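Local coordinates for NAD-dependent epimerase/dehydratase domain-containing protein (Ruegeria pomeroyi DSS-3, PDB 3IUS) that is of unknown function but probably binds a nicotinamide dinucleotide, as expected of an atypical short-chain dehydrogenase/reductase relative in the NAD-dependent epimerase/dehydratase family, at residues A[7-12]-A[65-70]; A[95-100]-A[147-152]; A[203-208]-A[258-263]. All blocks are in the same frame, centred on the assembly; numbering follows the deposited sequence. Where two conformers were deposited one is given.

Contact 1: A[7-12]-A[65-70]; sequences TLLSFG and THLLIS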
loop_
_atom_site.group_PDB
_atom_site.type_symbol
_atom_site.label_atom_id
_atom_site.label_comp_id
_atom_site.label_asym_id
_atom_site.label_seq_id
_atom_site.Cartn_x
_atom_site.Cartn_y
_atom_site.Cartn_z
ATOM N N THR A 7 -20.998 -4.701 3.681
ATOM C CA THR A 7 -20.205 -5.291 4.752
ATOM C C THR A 7 -18.822 -5.685 4.242
ATOM O O THR A 7 -18.690 -6.554 3.382
ATOM C CB THR A 7 -20.905 -6.530 5.336
ATOM O OG1 THR A 7 -22.154 -6.141 5.920
ATOM C CG2 THR A 7 -20.036 -7.200 6.395
ATOM N N LEU A 8 -17.794 -5.046 4.789
ATOM C CA LEU A 8 -16.430 -5.266 4.349
ATOM C C LEU A 8 -15.642 -6.077 5.372
ATOM O O LEU A 8 -15.589 -5.723 6.549
ATOM C CB LEU A 8 -15.731 -3.923 4.119
ATOM C CG LEU A 8 -14.216 -3.960 3.893
ATOM C CD1 LEU A 8 -13.890 -4.433 2.488
ATOM C CD2 LEU A 8 -13.604 -2.588 4.151
ATOM N N LEU A 9 -15.033 -7.164 4.910
ATOM C CA LEU A 9 -14.096 -7.933 5.721
ATOM C C LEU A 9 -12.669 -7.595 5.289
ATOM O O LEU A 9 -12.299 -7.762 4.127
ATOM C CB LEU A 9 -14.368 -9.432 5.595
ATOM C CG LEU A 9 -13.423 -10.402 6.314
ATOM C CD1 LEU A 9 -13.242 -10.020 7.779
ATOM C CD2 LEU A 9 -13.931 -11.826 6.183
ATOM N N SER A 10 -11.876 -7.108 6.235
ATOM C CA SER A 10 -10.552 -6.594 5.939
ATOM C C SER A 10 -9.505 -7.448 6.653
ATOM O O SER A 10 -9.392 -7.406 7.880
ATOM C CB SER A 10 -10.479 -5.134 6.402
ATOM O OG SER A 10 -9.170 -4.603 6.346
ATOM N N PHE A 11 -8.762 -8.244 5.886
ATOM C CA PHE A 11 -7.731 -9.118 6.447
ATOM C C PHE A 11 -6.450 -8.332 6.656
ATOM O O PHE A 11 -5.943 -7.696 5.727
ATOM C CB PHE A 11 -7.450 -10.302 5.517
ATOM C CG PHE A 11 -8.595 -11.257 5.385
ATOM C CD1 PHE A 11 -8.733 -12.323 6.263
ATOM C CD2 PHE A 11 -9.529 -11.100 4.377
ATOM C CE1 PHE A 11 -9.789 -13.210 6.139
ATOM C CE2 PHE A 11 -10.584 -11.978 4.245
ATOM C CZ PHE A 11 -10.718 -13.031 5.130
ATOM N N GLY A 12 -5.910 -8.390 7.866
ATOM C CA GLY A 12 -4.736 -7.606 8.192
ATOM C C GLY A 12 -5.094 -6.135 8.173
ATOM O O GLY A 12 -4.461 -5.333 7.485
ATOM N N THR A 65 -19.923 -8.532 1.758
ATOM C CA THR A 65 -20.107 -8.084 0.373
ATOM C C THR A 65 -18.791 -7.638 -0.258
ATOM O O THR A 65 -18.616 -7.682 -1.475
ATOM C CB THR A 65 -21.137 -6.921 0.271
ATOM O OG1 THR A 65 -20.690 -5.803 1.054
ATOM C CG2 THR A 65 -22.503 -7.361 0.765
ATOM N N HIS A 66 -17.859 -7.208 0.580
ATOM C CA HIS A 66 -16.599 -6.686 0.096
ATOM C C HIS A 66 -15.457 -7.332 0.868
ATOM O O HIS A 66 -15.547 -7.508 2.082
ATOM C CB HIS A 66 -16.555 -5.167 0.275
ATOM C CG HIS A 66 -17.538 -4.424 -0.576
ATOM N ND1 HIS A 66 -18.902 -4.497 -0.380
ATOM C CD2 HIS A 66 -17.355 -3.581 -1.620
ATOM C CE1 HIS A 66 -19.515 -3.740 -1.271
ATOM N NE2 HIS A 66 -18.600 -3.177 -2.040
ATOM N N LEU A 67 -14.397 -7.691 0.148
ATOM C CA LEU A 67 -13.168 -8.214 0.746
ATOM C C LEU A 67 -11.991 -7.285 0.482
ATOM O O LEU A 67 -11.790 -6.828 -0.640
ATOM C CB LEU A 67 -12.843 -9.589 0.160
ATOM C CG LEU A 67 -12.972 -10.853 1.001
ATOM C CD1 LEU A 67 -14.189 -10.804 1.907
ATOM C CD2 LEU A 67 -12.988 -12.090 0.097
ATOM N N LEU A 68 -11.211 -7.007 1.520
ATOM C CA LEU A 68 -9.961 -6.277 1.351
ATOM C C LEU A 68 -8.821 -7.097 1.960
ATOM O O LEU A 68 -8.973 -7.677 3.035
ATOM C CB LEU A 68 -10.044 -4.897 2.004
ATOM C CG LEU A 68 -8.763 -4.056 1.942
ATOM C CD1 LEU A 68 -8.432 -3.660 0.501
ATOM C CD2 LEU A 68 -8.865 -2.820 2.831
ATOM N N ILE A 69 -7.689 -7.152 1.268
ATOM C CA ILE A 69 -6.551 -7.953 1.716
ATOM C C ILE A 69 -5.285 -7.120 1.836
ATOM O O ILE A 69 -4.755 -6.653 0.830
ATOM C CB ILE A 69 -6.258 -9.096 0.730
ATOM C CG1 ILE A 69 -7.541 -9.863 0.393
ATOM C CG2 ILE A 69 -5.163 -10.009 1.271
ATOM C CD1 ILE A 69 -8.066 -10.704 1.517
ATOM N N SER A 70 -4.801 -6.944 3.063
ATOM C CA SER A 70 -3.560 -6.216 3.320
ATOM C C SER A 70 -2.438 -7.165 3.735
ATOM O O SER A 70 -1.320 -6.734 4.014
ATOM C CB SER A 70 -3.762 -5.176 4.435
ATOM O OG SER A 70 -4.693 -4.172 4.074
HETATM O O HOH W 1 -7.058 -5.219 4.847
HETATM O O HOH W 2 -4.070 -2.308 6.104
#
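Strands 7-11 and 66-69 run parallel in the sheet of a Rossmann-type fold, and their contact is tight on the face of Leu9, Phe11, Leu67 and Ile69. There the ring of Phe11, its CG anti to the carbonyl carbon (chi1 -67°), lies alongside Ile69, whose CD1 comes within 3.2 Å of Phe11 CD2, a close approach for two carbons. Leu67 meets the same ring at its edge, CG to CE2, and helix 79-90 packs over this side through Val80 and Leu84. An alanine in place of Phe11 would remove the ring that meets Ile69 CD1 and Leu67 CG, and would probably loosen the packing against that helix. From Leu9 N to Ser70 N the backbone bonds pass to and fro between the strands; the straightest, Leu68 N to Leu9 O, is 2.9 Å long at 171°. The carboxyl ends are looser and wetter. Gly12, with a positive phi (67°) that suits glycine, opens a GxGxxA-like turn, consistent with a dinucleotide-binding loop. One water bridges Ser10 OG, which also bonds His13, to Phe11 O and Ser70 OG. At the other end the small hydroxyl of Thr65 takes the bond from the strand's first amide: Thr7 N lies 2.9 Å from Thr65 OG1.

Contact 2: A[95-100]-A[147-152]; sequences FRWVGY and HVFRLA
Three aromatic side chains, Trp97, His147 and Phe149, gather on one face of the parallel pair formed by strands 97-103 and 146-155 in the Rossmann-type sheet. Trp97 holds CG anti to its backbone N (chi1 -180°), which lays the indole along its own strand so that the ring passes beneath Gly99, with Gly99 N over one indole face. The imidazole of His147 forms an offset stack with the five-membered ring, centroids 4.2 Å apart and planes inclined by 24°. Trp97 CD1 sits over the imidazole face, displaced toward its rim and 3.3 Å from His147 CE1. The benzo end of the indole reaches Phe149 instead: the two side chains meet tip to tip, Trp97 CZ2 being 3.7 Å from Phe149 CE2. Glycine suits position 99 because a side chain there would collide with the indole and crowd Phe149, whose ring edge faces Gly99 CA. On the other face, Tyr100 turns away from this cluster to stack on Trp138 of helix 126-140, while Val148, a compact beta-branched residue, packs on Glu135 and Gln139 of that helix. The backbones are joined by Tyr100 N to His147 O, 2.8 Å, and by Phe149 N to Tyr100 O, 2.9 Å. Val98 O is gripped twice by one residue, by His147 N at 2.8 Å and by His147 ND1 at 3.2 Å, the latter from above the carbonyl plane but within the plane of the imidazole. As ND1 donates here, and NE2 is bonded to the backbone N of Asp200, the ring is probably neutral, with its proton on ND1.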
loop_
_atom_site.group_PDB
_atom_site.type_symbol
_atom_site.label_atom_id
_atom_site.label_comp_id
_atom_site.label_asym_id
_atom_site.label_seq_id
_atom_site.Cartn_x
_atom_site.Cartn_y
_atom_site.Cartn_z
ATOM N N PHE A 95 -19.836 -11.664 -3.524
ATOM C CA PHE A 95 -19.079 -10.434 -3.347
ATOM C C PHE A 95 -19.355 -9.459 -4.476
ATOM O O PHE A 95 -19.581 -9.859 -5.618
ATOM C CB PHE A 95 -17.575 -10.720 -3.280
ATOM C CG PHE A 95 -17.197 -11.736 -2.240
ATOM C CD1 PHE A 95 -17.366 -11.461 -0.891
ATOM C CD2 PHE A 95 -16.671 -12.961 -2.611
ATOM C CE1 PHE A 95 -17.019 -12.397 0.073
ATOM C CE2 PHE A 95 -16.322 -13.902 -1.656
ATOM C CZ PHE A 95 -16.496 -13.619 -0.311
ATOM N N ARG A 96 -19.346 -8.175 -4.153
ATOM C CA ARG A 96 -19.461 -7.138 -5.169
ATOM C C ARG A 96 -18.077 -6.643 -5.561
ATOM O O ARG A 96 -17.878 -6.100 -6.645
ATOM C CB ARG A 96 -20.306 -5.969 -4.659
ATOM C CG ARG A 96 -20.233 -4.731 -5.540
ATOM C CD ARG A 96 -21.145 -3.625 -5.041
ATOM N NE ARG A 96 -20.977 -2.393 -5.804
ATOM C CZ ARG A 96 -21.443 -2.208 -7.034
ATOM N NH1 ARG A 96 -22.099 -3.181 -7.648
ATOM N NH2 ARG A 96 -21.246 -1.051 -7.653
ATOM N N TRP A 97 -17.113 -6.846 -4.674
ATOM C CA TRP A 97 -15.805 -6.261 -4.876
ATOM C C TRP A 97 -14.791 -6.929 -3.966
ATOM O O TRP A 97 -15.071 -7.180 -2.796
ATOM C CB TRP A 97 -15.898 -4.771 -4.569
ATOM C CG TRP A 97 -14.637 -3.977 -4.721
ATOM C CD1 TRP A 97 -14.235 -3.275 -5.823
ATOM C CD2 TRP A 97 -13.638 -3.754 -3.718
ATOM N NE1 TRP A 97 -13.037 -2.641 -5.569
ATOM C CE2 TRP A 97 -12.650 -2.925 -4.286
ATOM C CE3 TRP A 97 -13.479 -4.184 -2.400
ATOM C CZ2 TRP A 97 -11.520 -2.510 -3.575
ATOM C CZ3 TRP A 97 -12.353 -3.776 -1.697
ATOM C CH2 TRP A 97 -11.393 -2.946 -2.287
ATOM N N VAL A 98 -13.632 -7.247 -4.528
ATOM C CA VAL A 98 -12.505 -7.746 -3.754
ATOM C C VAL A 98 -11.266 -6.944 -4.118
ATOM O O VAL A 98 -10.959 -6.763 -5.293
ATOM C CB VAL A 98 -12.244 -9.238 -4.031
ATOM C CG1 VAL A 98 -10.943 -9.679 -3.372
ATOM C CG2 VAL A 98 -13.433 -10.092 -3.569
ATOM N N GLY A 99 -10.549 -6.452 -3.115
ATOM C CA GLY A 99 -9.342 -5.704 -3.387
ATOM C C GLY A 99 -8.124 -6.368 -2.774
ATOM O O GLY A 99 -8.097 -6.623 -1.571
ATOM N N TYR A 100 -7.132 -6.674 -3.604
ATOM C CA TYR A 100 -5.856 -7.166 -3.104
ATOM C C TYR A 100 -4.836 -6.048 -3.139
ATOM O O TYR A 100 -4.574 -5.474 -4.195
ATOM C CB TYR A 100 -5.345 -8.362 -3.918
ATOM C CG TYR A 100 -3.972 -8.813 -3.466
ATOM C CD1 TYR A 100 -3.797 -9.429 -2.232
ATOM C CD2 TYR A 100 -2.851 -8.604 -4.259
ATOM C CE1 TYR A 100 -2.547 -9.826 -1.798
ATOM C CE2 TYR A 100 -1.599 -9.002 -3.837
ATOM C CZ TYR A 100 -1.453 -9.618 -2.607
ATOM O OH TYR A 100 -0.209 -10.011 -2.177
ATOM N N HIS A 147 -9.697 -6.861 -7.804
ATOM C CA HIS A 147 -9.028 -5.643 -8.210
ATOM C C HIS A 147 -7.707 -5.679 -7.494
ATOM O O HIS A 147 -7.666 -5.981 -6.308
ATOM C CB HIS A 147 -9.832 -4.411 -7.787
ATOM C CG HIS A 147 -11.237 -4.411 -8.308
ATOM N ND1 HIS A 147 -12.216 -5.236 -7.798
ATOM C CD2 HIS A 147 -11.822 -3.703 -9.303
ATOM C CE1 HIS A 147 -13.345 -5.035 -8.456
ATOM N NE2 HIS A 147 -13.134 -4.109 -9.373
ATOM N N VAL A 148 -6.633 -5.424 -8.233
ATOM C CA VAL A 148 -5.296 -5.415 -7.659
ATOM C C VAL A 148 -4.783 -3.990 -7.598
ATOM O O VAL A 148 -4.836 -3.255 -8.586
ATOM C CB VAL A 148 -4.321 -6.273 -8.487
ATOM C CG1 VAL A 148 -2.879 -6.047 -8.018
ATOM C CG2 VAL A 148 -4.703 -7.752 -8.403
ATOM N N PHE A 149 -4.260 -3.609 -6.436
ATOM C CA PHE A 149 -3.749 -2.267 -6.233
ATOM C C PHE A 149 -2.283 -2.355 -5.887
ATOM O O PHE A 149 -1.926 -2.830 -4.816
ATOM C CB PHE A 149 -4.523 -1.564 -5.110
ATOM C CG PHE A 149 -5.995 -1.447 -5.377
ATOM C CD1 PHE A 149 -6.502 -0.345 -6.046
ATOM C CD2 PHE A 149 -6.867 -2.448 -4.974
ATOM C CE1 PHE A 149 -7.856 -0.241 -6.309
ATOM C CE2 PHE A 149 -8.222 -2.347 -5.228
ATOM C CZ PHE A 149 -8.713 -1.240 -5.894
ATOM N N ARG A 150 -1.436 -1.917 -6.814
ATOM C CA ARG A 150 -0.001 -1.934 -6.600
ATOM C C ARG A 150 0.412 -0.638 -5.922
ATOM O O ARG A 150 0.506 0.419 -6.549
ATOM C CB ARG A 150 0.743 -2.180 -7.919
ATOM C CG ARG A 150 0.249 -3.461 -8.615
ATOM C CD ARG A 150 0.960 -3.766 -9.935
ATOM N NE ARG A 150 0.571 -5.087 -10.433
ATOM C CZ ARG A 150 0.643 -5.469 -11.706
ATOM N NH1 ARG A 150 1.087 -4.623 -12.631
ATOM N NH2 ARG A 150 0.265 -6.695 -12.056
ATOM N N LEU A 151 0.639 -0.741 -4.618
ATOM C CA LEU A 151 0.885 0.420 -3.775
ATOM C C LEU A 151 2.349 0.817 -3.807
ATOM O O LEU A 151 3.234 -0.033 -3.766
ATOM C CB LEU A 151 0.455 0.130 -2.334
ATOM C CG LEU A 151 -0.983 -0.326 -2.088
ATOM C CD1 LEU A 151 -1.221 -0.595 -0.601
ATOM C CD2 LEU A 151 -1.973 0.701 -2.611
ATOM N N ALA A 152 2.596 2.117 -3.896
ATOM C CA ALA A 152 3.941 2.640 -3.745
ATOM C C ALA A 152 4.279 2.690 -2.256
ATOM O O ALA A 152 3.524 2.185 -1.419
ATOM C CB ALA A 152 4.044 4.020 -4.386
#

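Contact 3: A[203-208]-A[258-263]; sequences AVYNVC and DRIKEE
Tyr205 carries its CG anti to the carbonyl carbon (chi1 -54°), and Ile260 places CG2 in the same relation to its own, with CG1 in the crowded position between the backbone N and carbonyl carbon (chi1 57°). These torsions bring Ile260 CG2 to 3.7 Å from Tyr205 CB, while the same methyl also reaches the carbonyl of Asn206. The two side chains cross obliquely, and a branched aliphatic residue suits this place because its CG2 methyl fills the angle between Tyr205 CB and the carbonyl of Asn206. Arg259, bent at chi2 and chi3, crosses the tyrosine at about a right angle: its CG touches Tyr205 CD1 at 4.0 Å, and its guanidinium, turned nearly perpendicular to the ring, continues to a salt bridge with Glu117. Helix 258-262 lies across strand 204-207, at 104° between their directions, beside a strand of the parallel Rossmann-type sheet that pairs with strand 146-155. Val191 of helix 185-197 touches both Val207 and Ile260. No direct hydrogen bond joins the two segments; water makes the polar links. One molecule receives a bond from Tyr205 OH at 2.7 Å and donates to Glu263 OE1 at 2.6 Å, so the phenol and the carboxylate are joined through it. Another accepts from Ile260 N, 3.0 Å away, and donates to Asn206 O. Val204 O, by contrast, is buried against Arg259 CD at 3.5 Å and has no polar partner in the model.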
loop_
_atom_site.group_PDB
_atom_site.type_symbol
_atom_site.label_atom_id
_atom_site.label_comp_id
_atom_site.label_asym_id
_atom_site.label_seq_id
_atom_site.Cartn_x
_atom_site.Cartn_y
_atom_site.Cartn_z
ATOM N N ALA A 203 -9.267 -5.728 -12.964
ATOM C CA ALA A 203 -8.470 -4.529 -13.188
ATOM C C ALA A 203 -7.286 -4.469 -12.236
ATOM O O ALA A 203 -7.381 -4.918 -11.105
ATOM C CB ALA A 203 -9.323 -3.288 -13.038
ATOM N N VAL A 204 -6.180 -3.924 -12.734
ATOM C CA VAL A 204 -4.997 -3.623 -11.933
ATOM C C VAL A 204 -4.773 -2.115 -11.963
ATOM O O VAL A 204 -4.869 -1.492 -13.018
ATOM C CB VAL A 204 -3.752 -4.324 -12.506
ATOM C CG1 VAL A 204 -2.516 -3.993 -11.672
ATOM C CG2 VAL A 204 -3.963 -5.819 -12.562
ATOM N N TYR A 205 -4.450 -1.523 -10.813
ATOM C CA TYR A 205 -4.234 -0.087 -10.729
ATOM C C TYR A 205 -2.952 0.171 -9.981
ATOM O O TYR A 205 -2.780 -0.338 -8.879
ATOM C CB TYR A 205 -5.351 0.599 -9.942
ATOM C CG TYR A 205 -6.739 0.302 -10.447
ATOM C CD1 TYR A 205 -7.306 1.065 -11.454
ATOM C CD2 TYR A 205 -7.485 -0.731 -9.901
ATOM C CE1 TYR A 205 -8.580 0.795 -11.920
ATOM C CE2 TYR A 205 -8.759 -1.010 -10.358
ATOM C CZ TYR A 205 -9.304 -0.239 -11.358
ATOM O OH TYR A 205 -10.574 -0.526 -11.813
ATOM N N ASN A 206 -2.066 0.951 -10.588
ATOM C CA ASN A 206 -0.925 1.513 -9.863
ATOM C C ASN A 206 -1.414 2.610 -8.932
ATOM O O ASN A 206 -2.183 3.473 -9.342
ATOM C CB ASN A 206 0.081 2.126 -10.830
ATOM C CG ASN A 206 0.818 1.097 -11.641
ATOM O OD1 ASN A 206 1.379 1.415 -12.694
ATOM N ND2 ASN A 206 0.825 -0.140 -11.171
ATOM N N VAL A 207 -0.943 2.610 -7.686
ATOM C CA VAL A 207 -1.381 3.619 -6.735
ATOM C C VAL A 207 -0.159 4.327 -6.192
ATOM O O VAL A 207 0.458 3.873 -5.234
ATOM C CB VAL A 207 -2.231 3.026 -5.588
ATOM C CG1 VAL A 207 -2.765 4.140 -4.704
ATOM C CG2 VAL A 207 -3.393 2.212 -6.158
ATOM N N CYS A 208 0.192 5.429 -6.846
ATOM C CA CYS A 208 1.372 6.213 -6.503
ATOM C C CYS A 208 1.084 7.662 -6.871
ATOM O O CYS A 208 0.160 7.933 -7.626
ATOM C CB CYS A 208 2.584 5.722 -7.300
ATOM S SG CYS A 208 2.293 5.652 -9.104
ATOM N N ASP A 258 -2.043 6.812 -14.320
ATOM C CA ASP A 258 -3.111 7.331 -15.179
ATOM C C ASP A 258 -4.446 6.624 -14.966
ATOM O O ASP A 258 -5.506 7.259 -14.969
ATOM C CB ASP A 258 -2.704 7.225 -16.660
ATOM C CG ASP A 258 -1.361 7.878 -16.948
ATOM O OD1 ASP A 258 -1.146 9.020 -16.502
ATOM O OD2 ASP A 258 -0.527 7.254 -17.628
ATOM N N ARG A 259 -4.385 5.313 -14.774
ATOM C CA ARG A 259 -5.582 4.492 -14.658
ATOM C C ARG A 259 -6.508 4.936 -13.519
ATOM O O ARG A 259 -7.721 5.025 -13.691
ATOM C CB ARG A 259 -5.186 3.026 -14.492
ATOM C CG ARG A 259 -6.158 2.055 -15.129
ATOM C CD ARG A 259 -5.450 0.809 -15.632
ATOM N NE ARG A 259 -4.273 1.139 -16.429
ATOM C CZ ARG A 259 -3.787 0.378 -17.403
ATOM N NH1 ARG A 259 -2.706 0.765 -18.067
ATOM N NH2 ARG A 259 -4.385 -0.763 -17.722
ATOM N N ILE A 260 -5.934 5.215 -12.349
ATOM C CA ILE A 260 -6.767 5.606 -11.214
ATOM C C ILE A 260 -7.435 6.954 -11.479
ATOM O O ILE A 260 -8.529 7.222 -10.983
ATOM C CB ILE A 260 -5.979 5.658 -9.883
ATOM C CG1 ILE A 260 -4.799 6.614 -10.009
ATOM C CG2 ILE A 260 -5.544 4.245 -9.455
ATOM C CD1 ILE A 260 -4.018 6.831 -8.709
ATOM N N LYS A 261 -6.779 7.796 -12.272
ATOM C CA LYS A 261 -7.313 9.115 -12.585
ATOM C C LYS A 261 -8.407 9.000 -13.647
ATOM O O LYS A 261 -9.523 9.468 -13.452
ATOM C CB LYS A 261 -6.201 10.041 -13.073
ATOM C CG LYS A 261 -5.152 10.385 -12.014
ATOM C CD LYS A 261 -3.998 11.126 -12.657
ATOM C CE LYS A 261 -2.877 11.465 -11.668
ATOM N NZ LYS A 261 -1.675 11.899 -12.426
ATOM N N GLU A 262 -8.075 8.358 -14.759
ATOM C CA GLU A 262 -8.954 8.316 -15.925
ATOM C C GLU A 262 -10.112 7.341 -15.792
ATOM O O GLU A 262 -11.202 7.585 -16.321
ATOM C CB GLU A 262 -8.142 7.983 -17.180
ATOM C CG GLU A 262 -7.177 9.079 -17.598
ATOM C CD GLU A 262 -6.242 8.633 -18.709
ATOM O OE1 GLU A 262 -6.716 7.987 -19.665
ATOM O OE2 GLU A 262 -5.033 8.919 -18.621
ATOM N N GLU A 263 -9.881 6.231 -15.103
ATOM C CA GLU A 263 -10.909 5.207 -14.978
ATOM C C GLU A 263 -11.716 5.365 -13.693
ATOM O O GLU A 263 -12.929 5.197 -13.705
ATOM C CB GLU A 263 -10.300 3.802 -15.073
ATOM C CG GLU A 263 -9.599 3.525 -16.399
ATOM C CD GLU A 263 -9.175 2.073 -16.560
ATOM O OE1 GLU A 263 -9.480 1.251 -15.670
ATOM O OE2 GLU A 263 -8.530 1.751 -17.584
HETATM O O HOH W 3 -11.419 0.164 -14.308
HETATM O O HOH W 4 -3.133 4.117 -11.983
#

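In the fold
The three contacts follow one another along the chain and step across the same parallel sheet. Contacts 1 and 2, centres about 10 Å apart, share the seam between strands 66-69 and 97-103: Leu67 O is 2.8 Å from Gly99 N, a probable hydrogen bond, and His66 packs on Trp97. Contacts 2 and 3, about 11 Å apart between centres, meet where Val148 O lies 2.8 Å from Tyr205 N, again a probable hydrogen bond, and Phe149 lies against Tyr205. Contact 1 ends at Gly12, the first glycine of a turn consistent with a dinucleotide-binding loop, near which lies a formic acid molecule, probably from the crystallisation liquor; contact 3, about 20 Å away between centres, does not touch it.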